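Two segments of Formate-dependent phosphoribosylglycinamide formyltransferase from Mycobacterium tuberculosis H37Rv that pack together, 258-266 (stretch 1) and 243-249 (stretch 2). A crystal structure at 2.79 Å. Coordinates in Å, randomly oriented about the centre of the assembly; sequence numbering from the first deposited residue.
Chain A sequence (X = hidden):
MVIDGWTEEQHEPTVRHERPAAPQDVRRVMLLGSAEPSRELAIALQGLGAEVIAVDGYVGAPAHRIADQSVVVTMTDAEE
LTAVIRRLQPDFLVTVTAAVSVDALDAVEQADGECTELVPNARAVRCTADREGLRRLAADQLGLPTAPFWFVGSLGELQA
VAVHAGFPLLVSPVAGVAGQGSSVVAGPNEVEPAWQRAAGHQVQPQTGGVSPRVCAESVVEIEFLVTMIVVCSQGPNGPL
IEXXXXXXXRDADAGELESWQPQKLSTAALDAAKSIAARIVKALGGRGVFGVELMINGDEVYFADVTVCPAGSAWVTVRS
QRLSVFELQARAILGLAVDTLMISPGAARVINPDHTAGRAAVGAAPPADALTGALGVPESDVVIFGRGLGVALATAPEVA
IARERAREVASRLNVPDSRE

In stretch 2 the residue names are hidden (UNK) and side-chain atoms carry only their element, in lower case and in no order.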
ATOM      1  N   GLU A 258       0.620  19.846  -1.034  1.00 39.13           N
ATOM      2  CA  GLU A 258       1.854  19.254  -1.538  1.00 36.83           C
ATOM      3  C   GLU A 258       2.713  18.801  -0.365  1.00 37.26           C
ATOM      4  O   GLU A 258       2.841  19.509   0.627  1.00 38.75           O
ATOM      5  CB  GLU A 258       2.648  20.235  -2.407  1.00 30.10           C
ATOM      6  CG  GLU A 258       3.936  19.633  -2.990  1.00 40.39           C
ATOM      7  CD  GLU A 258       4.848  20.646  -3.712  1.00 50.59           C
ATOM      8  OE1 GLU A 258       4.595  21.868  -3.642  1.00 53.23           O
ATOM      9  OE2 GLU A 258       5.835  20.216  -4.352  1.00 45.61           O
ATOM     10  N   SER A 259       3.283  17.610  -0.469  1.00 33.94           N
ATOM     11  CA  SER A 259       4.230  17.137   0.526  1.00 27.46           C
ATOM     12  C   SER A 259       5.380  16.453  -0.196  1.00 35.03           C
ATOM     13  O   SER A 259       5.308  16.171  -1.399  1.00 26.04           O
ATOM     14  CB  SER A 259       3.574  16.181   1.537  1.00 30.41           C
ATOM     15  OG  SER A 259       3.258  14.931   0.945  1.00 31.26           O
ATOM     16  N   TRP A 260       6.441  16.171   0.556  1.00 25.31           N
ATOM     17  CA  TRP A 260       7.654  15.588   0.002  1.00 30.88           C
ATOM     18  C   TRP A 260       8.521  15.116   1.172  1.00 31.85           C
ATOM     19  O   TRP A 260       8.410  15.633   2.289  1.00 24.74           O
ATOM     20  CB  TRP A 260       8.406  16.599  -0.910  1.00 25.57           C
ATOM     21  CG  TRP A 260       8.819  17.890  -0.200  1.00 31.69           C
ATOM     22  CD1 TRP A 260       9.977  18.102   0.509  1.00 31.94           C
ATOM     23  CD2 TRP A 260       8.070  19.122  -0.109  1.00 36.83           C
ATOM     24  NE1 TRP A 260      10.000  19.382   1.021  1.00 38.99           N
ATOM     25  CE2 TRP A 260       8.846  20.030   0.670  1.00 45.11           C
ATOM     26  CE3 TRP A 260       6.821  19.548  -0.592  1.00 33.25           C
ATOM     27  CZ2 TRP A 260       8.415  21.337   0.968  1.00 25.68           C
ATOM     28  CZ3 TRP A 260       6.390  20.870  -0.295  1.00 38.79           C
ATOM     29  CH2 TRP A 260       7.195  21.738   0.468  1.00 37.63           C
ATOM     30  N   GLN A 261       9.385  14.135   0.891  1.00 27.62           N
ATOM     31  CA  GLN A 261      10.165  13.414   1.894  1.00 24.80           C
ATOM     32  C   GLN A 261      11.427  12.903   1.216  1.00 33.97           C
ATOM     33  O   GLN A 261      11.324  12.270   0.158  1.00 37.41           O
ATOM     34  CB  GLN A 261       9.386  12.236   2.479  1.00 29.20           C
ATOM     35  CG  GLN A 261      10.047  11.584   3.654  1.00 38.69           C
ATOM     36  CD  GLN A 261       9.362  10.284   4.078  1.00 47.96           C
ATOM     37  OE1 GLN A 261       9.009   9.446   3.240  1.00 54.73           O
ATOM     38  NE2 GLN A 261       9.174  10.112   5.386  1.00 33.63           N
ATOM     39  N   PRO A 262      12.613  13.146   1.781  1.00 39.88           N
ATOM     40  CA  PRO A 262      12.846  13.892   3.014  1.00 38.29           C
ATOM     41  C   PRO A 262      13.029  15.394   2.809  1.00 33.91           C
ATOM     42  O   PRO A 262      13.543  15.809   1.783  1.00 37.35           O
ATOM     43  CB  PRO A 262      14.146  13.273   3.537  1.00 27.32           C
ATOM     44  CG  PRO A 262      14.906  12.865   2.296  1.00 27.37           C
ATOM     45  CD  PRO A 262      13.875  12.662   1.193  1.00 43.57           C
ATOM     46  N   GLN A 263      12.585  16.185   3.782  1.00 40.43           N
ATOM     47  CA  GLN A 263      12.970  17.584   3.890  1.00 33.37           C
ATOM     48  C   GLN A 263      14.315  17.680   4.603  1.00 33.32           C
ATOM     49  O   GLN A 263      14.459  17.186   5.725  1.00 35.18           O
ATOM     50  CB  GLN A 263      11.912  18.361   4.664  1.00 26.47           C
ATOM     51  CG  GLN A 263      12.385  19.752   5.074  1.00 24.63           C
ATOM     52  CD  GLN A 263      12.739  20.614   3.871  1.00 34.90           C
ATOM     53  OE1 GLN A 263      11.893  20.855   2.987  1.00 29.34           O
ATOM     54  NE2 GLN A 263      13.998  21.064   3.811  1.00 31.68           N
ATOM     55  N   LYS A 264      15.304  18.312   3.969  1.00 38.01           N
ATOM     56  CA  LYS A 264      16.610  18.448   4.609  1.00 44.13           C
ATOM     57  C   LYS A 264      16.539  19.439   5.777  1.00 41.95           C
ATOM     58  O   LYS A 264      15.881  20.481   5.703  1.00 36.09           O
ATOM     59  CB  LYS A 264      17.677  18.889   3.599  1.00 54.60           C
ATOM     60  CG  LYS A 264      17.507  20.321   3.038  1.00 87.94           C
ATOM     61  CD  LYS A 264      18.207  21.412   3.896  1.00101.07           C
ATOM     62  CE  LYS A 264      17.324  22.662   4.069  1.00 96.07           C
ATOM     63  NZ  LYS A 264      17.652  23.512   5.252  1.00 83.39           N
ATOM     64  N   LEU A 265      17.225  19.101   6.860  1.00 31.20           N
ATOM     65  CA  LEU A 265      17.375  19.988   7.993  1.00 36.37           C
ATOM     66  C   LEU A 265      18.839  20.016   8.399  1.00 44.28           C
ATOM     67  O   LEU A 265      19.581  19.046   8.198  1.00 49.46           O
ATOM     68  CB  LEU A 265      16.504  19.537   9.171  1.00 39.75           C
ATOM     69  CG  LEU A 265      15.009  19.436   8.881  1.00 38.64           C
ATOM     70  CD1 LEU A 265      14.272  18.912  10.083  1.00 42.59           C
ATOM     71  CD2 LEU A 265      14.482  20.807   8.506  1.00 37.84           C
ATOM     72  N   SER A 266      19.254  21.134   8.978  1.00 46.73           N
ATOM     73  CA  SER A 266      20.575  21.182   9.584  1.00 40.88           C
ATOM     74  C   SER A 266      20.631  20.247  10.783  1.00 30.44           C
ATOM     75  O   SER A 266      19.609  19.886  11.384  1.00 39.32           O
ATOM     76  CB  SER A 266      20.916  22.613  10.007  1.00 38.15           C
ATOM     77  OG  SER A 266      19.830  23.198  10.690  1.00 46.19           O
ATOM     78  N   UNK A 243      11.506   7.432  14.457  1.00 42.45           N
ATOM     79  CA  UNK A 243      11.215   8.690  13.790  1.00 37.19           C
ATOM     80  C   UNK A 243      11.277   8.509  12.279  1.00 42.56           C
ATOM     81  O   UNK A 243      12.214   7.917  11.745  1.00 39.99           O
ATOM     82  c   UNK A 243      11.301  11.355  17.535  1.00 70.82           C
ATOM     83  c   UNK A 243      12.888   9.316  16.585  1.00 59.98           C
ATOM     84  c   UNK A 243      12.843   9.575  17.943  1.00 61.57           C
ATOM     85  c   UNK A 243      12.143  10.065  15.698  1.00 58.40           C
ATOM     86  c   UNK A 243      12.189   9.780  14.229  1.00 39.11           C
ATOM     87  c   UNK A 243      12.050  10.600  18.419  1.00 61.56           C
ATOM     88  c   UNK A 243      11.347  11.087  16.191  1.00 69.87           C
ATOM     89  N   UNK A 244      10.288   9.031  11.586  1.00 45.58           N
ATOM     90  CA  UNK A 244      10.439   9.022  10.150  1.00 42.71           C
ATOM     91  C   UNK A 244      11.356  10.168   9.720  1.00 42.45           C
ATOM     92  O   UNK A 244      11.737  11.019  10.525  1.00 54.27           O
ATOM     93  c   UNK A 244       9.070   9.081   9.500  1.00 53.16           C
ATOM     94  s   UNK A 244       8.188   7.522   9.797  1.00 59.79           S
ATOM     95  N   UNK A 245      11.777  10.141   8.457  1.00 37.76           N
ATOM     96  CA  UNK A 245      12.470  11.291   7.889  1.00 39.14           C
ATOM     97  C   UNK A 245      11.495  12.459   7.788  1.00 38.24           C
ATOM     98  O   UNK A 245      10.320  12.255   7.469  1.00 46.64           O
ATOM     99  c   UNK A 245      13.063  10.975   6.506  1.00 24.60           C
ATOM    100  N   UNK A 246      11.949  13.682   8.064  1.00 33.50           N
ATOM    101  CA  UNK A 246      11.040  14.836   8.046  1.00 37.31           C
ATOM    102  C   UNK A 246      10.270  14.895   6.740  1.00 34.22           C
ATOM    103  O   UNK A 246      10.821  14.637   5.667  1.00 38.83           O
ATOM    104  c   UNK A 246      13.338  14.076   8.343  1.00 33.51           C
ATOM    105  c   UNK A 246      11.983  16.038   8.187  1.00 32.24           C
ATOM    106  c   UNK A 246      13.182  15.494   8.849  1.00 34.58           C
ATOM    107  N   UNK A 247       8.988  15.237   6.833  1.00 24.05           N
ATOM    108  CA  UNK A 247       8.128  15.410   5.672  1.00 27.03           C
ATOM    109  C   UNK A 247       7.833  16.899   5.555  1.00 38.25           C
ATOM    110  O   UNK A 247       7.255  17.493   6.478  1.00 27.30           O
ATOM    111  c   UNK A 247       5.857  14.856   4.641  1.00 24.63           C
ATOM    112  c   UNK A 247       7.161  13.082   5.796  1.00 24.40           C
ATOM    113  c   UNK A 247       6.844  14.575   5.793  1.00 24.70           C
ATOM    114  c   UNK A 247       5.870  12.241   6.015  1.00 24.59           C
ATOM    115  N   UNK A 248       8.279  17.519   4.447  1.00 25.40           N
ATOM    116  CA  UNK A 248       7.935  18.904   4.160  1.00 29.69           C
ATOM    117  C   UNK A 248       6.592  18.990   3.451  1.00 32.77           C
ATOM    118  O   UNK A 248       6.238  18.121   2.651  1.00 44.41           O
ATOM    119  N   UNK A 249       5.831  20.042   3.749  1.00 25.19           N
ATOM    120  CA  UNK A 249       4.525  20.194   3.114  1.00 38.64           C
ATOM    121  C   UNK A 249       4.129  21.661   3.048  1.00 42.98           C
ATOM    122  O   UNK A 249       4.738  22.527   3.681  1.00 47.79           O
ATOM    123  c   UNK A 249       3.176  19.765   5.245  1.00 37.81           C
ATOM    124  n   UNK A 249       2.269  20.744   5.599  1.00 39.87           N
ATOM    125  c   UNK A 249       3.435  19.372   3.822  1.00 35.45           C
ATOM    126  n   UNK A 249       3.085  19.979   7.431  1.00 36.83           N
ATOM    127  c   UNK A 249       3.676  19.278   6.410  1.00 42.86           C
ATOM    128  c   UNK A 249       2.234  20.851   6.916  1.00 38.47           C
TER

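Position 243 carries seven side-chain carbons, one followed by a ring of six, with no heteroatom, and the ring lies beyond reach of stretch 1. This is phenylalanine, F243.

Position 244 has one carbon and then a sulfur; its CB makes a marginal contact, 4.2 Å from Q261 NE2. The short thiol is that of cysteine, C244.

At 245 a single carbon points toward stretch 1 and meets the ring of P262, 3.9 Å from P262 CB. One carbon means alanine, A245. Q261 NE2 donates to A245 O at 3.2 Å, almost linearly, so a long side chain reaches past the end of the strand pairing to satisfy a loop carbonyl.

Position 246 shows three carbons that close a ring onto its own backbone nitrogen. Its CA-to-CB bond points toward stretch 1, and a ring carbon packs against L265 CD1 at 3.8 Å. Its carbonyl is well used: Q263 N donates to the O of 246 at 3.0 Å, and P262 CA approaches the same oxygen at 3.4 Å. Only proline closes such a ring; P246 has no amide hydrogen to offer.

Four carbons at 247 fork at the first, one arm two carbons long. The CA-to-CB bond points sideways; the longer arm's first carbon lies 3.6 Å from Q261 NE2, the one-carbon arm 4.1 Å from S259 CB. This beta-branched pattern is isoleucine, I247.

Position 248 has no side-chain atoms. Its N donates to W260 O and its O accepts from W260 N, both at 2.9 Å, and its CA sits over the face of the five-membered ring of W260, 4.0 Å from the centroid. It is glycine, G248. An ideal CB here would fall 2.5 Å from W260 NE1, a clash, so the indole occupies the space that a side chain would need.

At 249 one carbon leads to a five-membered ring of three carbons and two nitrogens. The residue forms a non-hydrogen-bonded antiparallel pair with S259, their side chains on the same face of the sheet and the CB of 249 3.9 Å from S259 CB. It is histidine, H249.

The contact joins a short antiparallel pairing to a looser proline-rich end. In the strands, the tryptophan folds over the glycine and is steadied within its own stretch, W260 NE1 donating to Q263 OE1 at 3.1 Å. The design rule is plain: leave a bare backbone beneath the large ring, and let small apolar contacts and carbonyl acceptors carry the pairing onward.

Stretch 2 243-249: FCAPIGH
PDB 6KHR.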